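Local coordinates for protein hyaluronoglucosaminidase (Apis mellifera, PDB 1FCQ) that probably hydrolyses hyaluronan as a family 56 glycosidase with a seven-stranded TIM-barrel fold, and is a major allergen of bee venom, at residues Y25-E30 with Q315-L320; T19-K24 with G302-I307. All blocks are in the same frame, centred on the assembly; numbering follows the deposited sequence.

Interaction 1 of 2, residues Y25-E30 with Q315-L320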
loop_
_atom_site.group_PDB
_atom_site.type_symbol
_atom_site.label_atom_id
_atom_site.label_comp_id
_atom_site.label_asym_id
_atom_site.label_seq_id
_atom_site.Cartn_x
_atom_site.Cartn_y
_atom_site.Cartn_z
ATOM N N TYR A 25 -15.130 24.060 -3.589
ATOM C CA TYR A 25 -14.704 25.161 -4.421
ATOM C C TYR A 25 -15.244 25.094 -5.837
ATOM O O TYR A 25 -14.837 25.877 -6.695
ATOM C CB TYR A 25 -13.178 25.249 -4.465
ATOM C CG TYR A 25 -12.488 25.138 -3.130
ATOM C CD1 TYR A 25 -11.613 24.082 -2.890
ATOM C CD2 TYR A 25 -12.699 26.052 -2.110
ATOM C CE1 TYR A 25 -10.980 23.948 -1.668
ATOM C CE2 TYR A 25 -12.064 25.933 -0.887
ATOM C CZ TYR A 25 -11.203 24.877 -0.677
ATOM O OH TYR A 25 -10.559 24.742 0.531
ATOM N N GLY A 26 -16.147 24.159 -6.101
ATOM C CA GLY A 26 -16.774 23.963 -7.386
ATOM C C GLY A 26 -15.914 23.184 -8.364
ATOM O O GLY A 26 -16.110 23.288 -9.578
ATOM N N LEU A 27 -14.942 22.436 -7.846
ATOM C CA LEU A 27 -14.074 21.648 -8.724
ATOM C C LEU A 27 -14.369 20.165 -8.496
ATOM O O LEU A 27 -13.900 19.613 -7.503
ATOM C CB LEU A 27 -12.610 21.980 -8.473
ATOM C CG LEU A 27 -12.261 23.475 -8.495
ATOM C CD1 LEU A 27 -10.943 23.691 -7.773
ATOM C CD2 LEU A 27 -12.268 24.026 -9.906
ATOM N N ARG A 28 -15.142 19.605 -9.410
ATOM C CA ARG A 28 -15.587 18.224 -9.266
ATOM C C ARG A 28 -14.747 17.205 -9.998
ATOM O O ARG A 28 -15.037 16.008 -9.933
ATOM C CB ARG A 28 -17.045 18.110 -9.749
ATOM C CG ARG A 28 -18.033 18.850 -8.863
ATOM C CD ARG A 28 -19.454 18.356 -9.039
ATOM N NE ARG A 28 -20.079 18.700 -10.305
ATOM C CZ ARG A 28 -21.242 18.204 -10.723
ATOM N NH1 ARG A 28 -21.911 17.327 -9.984
ATOM N NH2 ARG A 28 -21.749 18.581 -11.890
ATOM N N PHE A 29 -13.744 17.622 -10.758
ATOM C CA PHE A 29 -12.854 16.727 -11.475
ATOM C C PHE A 29 -13.555 15.714 -12.352
ATOM O O PHE A 29 -13.091 14.577 -12.514
ATOM C CB PHE A 29 -11.922 16.039 -10.440
ATOM C CG PHE A 29 -10.869 17.018 -9.967
ATOM C CD1 PHE A 29 -11.157 17.938 -8.977
ATOM C CD2 PHE A 29 -9.604 17.012 -10.543
ATOM C CE1 PHE A 29 -10.205 18.850 -8.549
ATOM C CE2 PHE A 29 -8.651 17.922 -10.111
ATOM C CZ PHE A 29 -8.938 18.825 -9.109
ATOM N N GLU A 30 -14.587 16.127 -13.099
ATOM C CA GLU A 30 -15.274 15.231 -14.014
ATOM C C GLU A 30 -14.389 14.748 -15.152
ATOM O O GLU A 30 -14.591 13.663 -15.683
ATOM C CB GLU A 30 -16.534 15.882 -14.598
ATOM C CG GLU A 30 -17.445 16.478 -13.544
ATOM C CD GLU A 30 -17.277 17.966 -13.329
ATOM O OE1 GLU A 30 -16.157 18.502 -13.493
ATOM O OE2 GLU A 30 -18.313 18.592 -12.993
ATOM N N GLN A 315 -4.105 24.149 -8.889
ATOM C CA GLN A 315 -2.788 23.764 -9.396
ATOM C C GLN A 315 -2.766 22.274 -9.764
ATOM O O GLN A 315 -2.199 21.885 -10.794
ATOM C CB GLN A 315 -1.677 24.094 -8.405
ATOM C CG GLN A 315 -0.268 23.896 -8.937
ATOM C CD GLN A 315 0.228 22.468 -8.984
ATOM O OE1 GLN A 315 -0.143 21.670 -8.123
ATOM N NE2 GLN A 315 1.051 22.104 -9.956
ATOM N N PHE A 316 -3.401 21.451 -8.929
ATOM C CA PHE A 316 -3.441 20.020 -9.243
ATOM C C PHE A 316 -4.255 19.760 -10.500
ATOM O O PHE A 316 -3.854 18.969 -11.363
ATOM C CB PHE A 316 -3.966 19.191 -8.047
ATOM C CG PHE A 316 -4.071 17.744 -8.497
ATOM C CD1 PHE A 316 -2.922 17.044 -8.822
ATOM C CD2 PHE A 316 -5.305 17.144 -8.636
ATOM C CE1 PHE A 316 -3.008 15.724 -9.251
ATOM C CE2 PHE A 316 -5.397 15.827 -9.068
ATOM C CZ PHE A 316 -4.248 15.125 -9.380
ATOM N N ARG A 317 -5.375 20.468 -10.656
ATOM C CA ARG A 317 -6.210 20.340 -11.840
ATOM C C ARG A 317 -5.424 20.759 -13.081
ATOM O O ARG A 317 -5.472 20.123 -14.115
ATOM C CB ARG A 317 -7.496 21.158 -11.696
ATOM C CG ARG A 317 -8.522 20.815 -12.771
ATOM C CD ARG A 317 -9.894 21.400 -12.470
ATOM N NE ARG A 317 -10.959 20.812 -13.265
ATOM C CZ ARG A 317 -12.194 20.477 -12.930
ATOM N NH1 ARG A 317 -12.704 20.595 -11.711
ATOM N NH2 ARG A 317 -13.029 19.963 -13.830
ATOM N N GLU A 318 -4.610 21.817 -12.969
ATOM C CA GLU A 318 -3.767 22.232 -14.088
ATOM C C GLU A 318 -2.788 21.123 -14.452
ATOM O O GLU A 318 -2.609 20.769 -15.620
ATOM C CB GLU A 318 -3.011 23.473 -13.653
ATOM C CG GLU A 318 -2.283 24.300 -14.674
ATOM C CD GLU A 318 -1.843 25.636 -14.053
ATOM O OE1 GLU A 318 -0.651 25.696 -13.705
ATOM O OE2 GLU A 318 -2.678 26.551 -13.922
ATOM N N TYR A 319 -2.167 20.507 -13.434
ATOM C CA TYR A 319 -1.220 19.415 -13.698
ATOM C C TYR A 319 -1.919 18.241 -14.355
ATOM O O TYR A 319 -1.423 17.582 -15.286
ATOM C CB TYR A 319 -0.538 18.969 -12.402
ATOM C CG TYR A 319 0.399 17.794 -12.584
ATOM C CD1 TYR A 319 1.601 17.899 -13.261
ATOM C CD2 TYR A 319 0.072 16.553 -12.033
ATOM C CE1 TYR A 319 2.452 16.817 -13.411
ATOM C CE2 TYR A 319 0.912 15.477 -12.176
ATOM C CZ TYR A 319 2.090 15.595 -12.869
ATOM O OH TYR A 319 2.934 14.520 -12.989
ATOM N N LEU A 320 -3.112 17.892 -13.860
ATOM C CA LEU A 320 -3.915 16.833 -14.443
ATOM C C LEU A 320 -4.217 17.077 -15.926
ATOM O O LEU A 320 -4.105 16.176 -16.743
ATOM C CB LEU A 320 -5.239 16.657 -13.683
ATOM C CG LEU A 320 -6.276 15.709 -14.279
ATOM C CD1 LEU A 320 -5.714 14.280 -14.338
ATOM C CD2 LEU A 320 -7.585 15.706 -13.502
HETATM O O HOH W 1 -15.770 20.835 -11.986
#

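Interaction 2 of 2, residues T19-K24 with G302-I307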
loop_
_atom_site.group_PDB
_atom_site.type_symbol
_atom_site.label_atom_id
_atom_site.label_comp_id
_atom_site.label_asym_id
_atom_site.label_seq_id
_atom_site.Cartn_x
_atom_site.Cartn_y
_atom_site.Cartn_z
ATOM N N THR A 19 -9.751 14.274 -4.394
ATOM C CA THR A 19 -10.303 15.481 -4.995
ATOM C C THR A 19 -11.653 15.826 -4.416
ATOM O O THR A 19 -12.121 16.955 -4.602
ATOM C CB THR A 19 -10.335 15.370 -6.528
ATOM O OG1 THR A 19 -10.826 14.085 -6.923
ATOM C CG2 THR A 19 -8.916 15.544 -7.075
ATOM N N PHE A 20 -12.286 14.985 -3.578
ATOM C CA PHE A 20 -13.516 15.381 -2.908
ATOM C C PHE A 20 -13.307 16.665 -2.110
ATOM O O PHE A 20 -14.241 17.459 -1.966
ATOM C CB PHE A 20 -14.028 14.255 -1.993
ATOM C CG PHE A 20 -13.209 14.083 -0.745
ATOM C CD1 PHE A 20 -13.551 14.747 0.422
ATOM C CD2 PHE A 20 -12.096 13.257 -0.732
ATOM C CE1 PHE A 20 -12.789 14.606 1.566
ATOM C CE2 PHE A 20 -11.340 13.103 0.413
ATOM C CZ PHE A 20 -11.690 13.776 1.570
ATOM N N MET A 21 -12.098 16.921 -1.624
ATOM C CA MET A 21 -11.737 18.099 -0.857
ATOM C C MET A 21 -11.839 19.370 -1.697
ATOM O O MET A 21 -11.855 20.466 -1.119
ATOM C CB MET A 21 -10.292 17.986 -0.333
ATOM C CG MET A 21 -10.023 16.631 0.326
ATOM S SD MET A 21 -8.269 16.389 0.691
ATOM C CE MET A 21 -8.092 17.725 1.887
ATOM N N CYS A 22 -11.891 19.259 -3.007
ATOM C CA CYS A 22 -11.988 20.415 -3.894
ATOM C C CYS A 22 -13.413 20.727 -4.311
ATOM O O CYS A 22 -13.688 21.749 -4.966
ATOM C CB CYS A 22 -11.181 20.122 -5.168
ATOM S SG CYS A 22 -9.447 19.726 -4.841
ATOM N N HIS A 23 -14.361 19.830 -4.007
ATOM C CA HIS A 23 -15.735 20.019 -4.416
ATOM C C HIS A 23 -16.343 21.270 -3.791
ATOM O O HIS A 23 -17.121 21.919 -4.496
ATOM C CB HIS A 23 -16.634 18.809 -4.167
ATOM C CG HIS A 23 -16.159 17.527 -4.781
ATOM N ND1 HIS A 23 -16.759 16.320 -4.456
ATOM C CD2 HIS A 23 -15.144 17.238 -5.626
ATOM C CE1 HIS A 23 -16.154 15.350 -5.128
ATOM N NE2 HIS A 23 -15.165 15.881 -5.833
ATOM N N LYS A 24 -15.982 21.656 -2.581
ATOM C CA LYS A 24 -16.489 22.861 -1.941
ATOM C C LYS A 24 -16.147 24.111 -2.742
ATOM O O LYS A 24 -16.813 25.140 -2.590
ATOM C CB LYS A 24 -15.919 22.974 -0.519
ATOM C CG LYS A 24 -14.421 23.219 -0.463
ATOM C CD LYS A 24 -13.911 23.436 0.953
ATOM C CE LYS A 24 -13.787 22.122 1.707
ATOM N NZ LYS A 24 -12.631 21.289 1.258
ATOM N N GLY A 302 -3.205 10.224 -4.171
ATOM C CA GLY A 302 -2.784 11.572 -3.774
ATOM C C GLY A 302 -2.929 11.723 -2.260
ATOM O O GLY A 302 -3.732 11.044 -1.632
ATOM N N SER A 303 -2.173 12.654 -1.694
ATOM C CA SER A 303 -2.226 12.983 -0.285
ATOM C C SER A 303 -3.206 14.140 -0.073
ATOM O O SER A 303 -3.193 15.092 -0.848
ATOM C CB SER A 303 -0.838 13.410 0.186
ATOM O OG SER A 303 -0.835 13.898 1.508
ATOM N N SER A 304 -3.952 14.097 1.013
ATOM C CA SER A 304 -4.898 15.152 1.360
ATOM C C SER A 304 -4.251 16.521 1.495
ATOM O O SER A 304 -4.796 17.554 1.079
ATOM C CB SER A 304 -5.563 14.752 2.681
ATOM O OG SER A 304 -6.283 15.826 3.249
ATOM N N ASP A 305 -3.042 16.565 2.048
ATOM C CA ASP A 305 -2.288 17.787 2.259
ATOM C C ASP A 305 -1.943 18.549 0.990
ATOM O O ASP A 305 -1.625 19.741 1.080
ATOM C CB ASP A 305 -0.970 17.456 2.976
ATOM C CG ASP A 305 -1.151 16.716 4.282
ATOM O OD1 ASP A 305 -2.193 16.912 4.947
ATOM O OD2 ASP A 305 -0.241 15.937 4.648
ATOM N N ASP A 306 -1.960 17.913 -0.174
ATOM C CA ASP A 306 -1.590 18.557 -1.420
ATOM C C ASP A 306 -2.745 19.202 -2.163
ATOM O O ASP A 306 -2.489 19.821 -3.201
ATOM C CB ASP A 306 -0.850 17.555 -2.327
ATOM C CG ASP A 306 0.462 17.104 -1.710
ATOM O OD1 ASP A 306 0.835 17.713 -0.678
ATOM O OD2 ASP A 306 1.136 16.177 -2.198
ATOM N N ILE A 307 -3.978 19.060 -1.701
ATOM C CA ILE A 307 -5.146 19.619 -2.364
ATOM C C ILE A 307 -6.239 19.984 -1.358
ATOM O O ILE A 307 -7.400 19.605 -1.484
ATOM C CB ILE A 307 -5.762 18.645 -3.385
ATOM C CG1 ILE A 307 -5.746 17.215 -2.825
ATOM C CG2 ILE A 307 -5.060 18.707 -4.730
ATOM C CD1 ILE A 307 -6.501 16.263 -3.741
#

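Interaction 1 of 2, residues Y25-E30 with Q315-L320
One face of the Phe29 ring is taken by the guanidinium of Arg317, a cation-pi contact with Arg317 CZ 4.8 Å from the centroid of the Phe29 ring and 12° off the ring normal. Arg317 NH1 lies above the ring, displaced toward its rim, the two planes tilted by about 31°. At the edge, in the ring plane, Leu320 CD2 meets Phe29 CD2 at 3.8 Å. The ring of Phe316 runs nearly parallel to that of Phe29 but is displaced so that little of one ring lies over the other; the touch is between Phe29 CE2 and Phe316 CD2, 3.7 Å apart. The guanidinium in turn has the CA of Phe29 over one face, while Leu27, the amide of Arg28 and the carboxylate of Glu30 line its edge.

Arg317 reaches this spot because CG lies anti to the backbone N (chi1 -168°) and the chain stays extended to NE, running past Phe29 in the opposite direction. Its root packs too, with Arg317 CB 3.8 Å from Phe29 CZ. At the tip, Leu27 CB comes within 3.5 Å of Arg317 NH1. The salt bridge to Glu30 is weak, 3.5 Å from Arg317 NH2 to Glu30 OE1; Glu31, next along, gives NH2 a stronger partner. Glu30 also takes a weak salt bridge from Arg28. NH1 and the amides of Arg28 and Phe29 are all donors; a water accepts from Arg317 NH1 at 3.1 Å and from Arg28 N at 2.9 Å, and donates to Glu30 OE1. The arrangement is an arginine of helix 310-328 laid over a phenylalanine face, its edge turned to Glu30 in a salt-bridge network with Arg28, fastening the loop after barrel strand 12-16 to the last helix of the TIM barrel.

Interaction 2 of 2, residues T19-K24 with G302-I307
Ile307 packs against Thr19 and Cys22, where the contact is apolar and buried. Its CD1 reaches the backbone of Thr19, 3.9 Å from Thr19 N, and its CB lies 4.1 Å from the sulfur SG of Cys22. With chi1 at 40°, CG1 of Ile307 sits in the cleft flanked by both backbone neighbours, and CD1 is carried to Thr19. Met21 CB comes to 3.5 Å from Ile307 O, a buried carbonyl with no polar partner in the model. Cys22 is further held by its disulfide to Cys313, on helix 310-328.

Both segments are loops that follow parallel neighbouring strands of the TIM barrel, 12-16 and 297-301, so the contact joins two loops at the C-terminal ends of these strands, one of them turning through a 3-10 segment at 304-306.

The Met21-Ser304 side is more exposed. Met21 bends at its last torsion (chi3 64°), which brings SD to 3.3 Å from Ser304 OG; the 3.0 Å between Met21 CE and Ser304 OG is too short to be taken at face value. On the solvent side, the exposed Lys24 turns back over its own segment, NZ bonding Met21 O at 2.6 Å.

Overall arrangement
From the N terminus the chain leaves strand 12-16 and runs through 19-24 and straight on into 25-30, the N-terminal partners of both contacts, before helix 31-34. Most of the barrel follows before strand 297-301 leads into 302-307 and then helix 310-328, which carries 315-320. Interaction 2 thus closes a loop of 277 residues and interaction 1 one of 284, and because their segments alternate, the loops cross. The centres lie about 9 Å apart and the contacts share a boundary: Phe29 packs on Thr19 and Cys22, and Phe316 on Ile307. Together they tie the start of the barrel to strand 297-301 and helix 310-328.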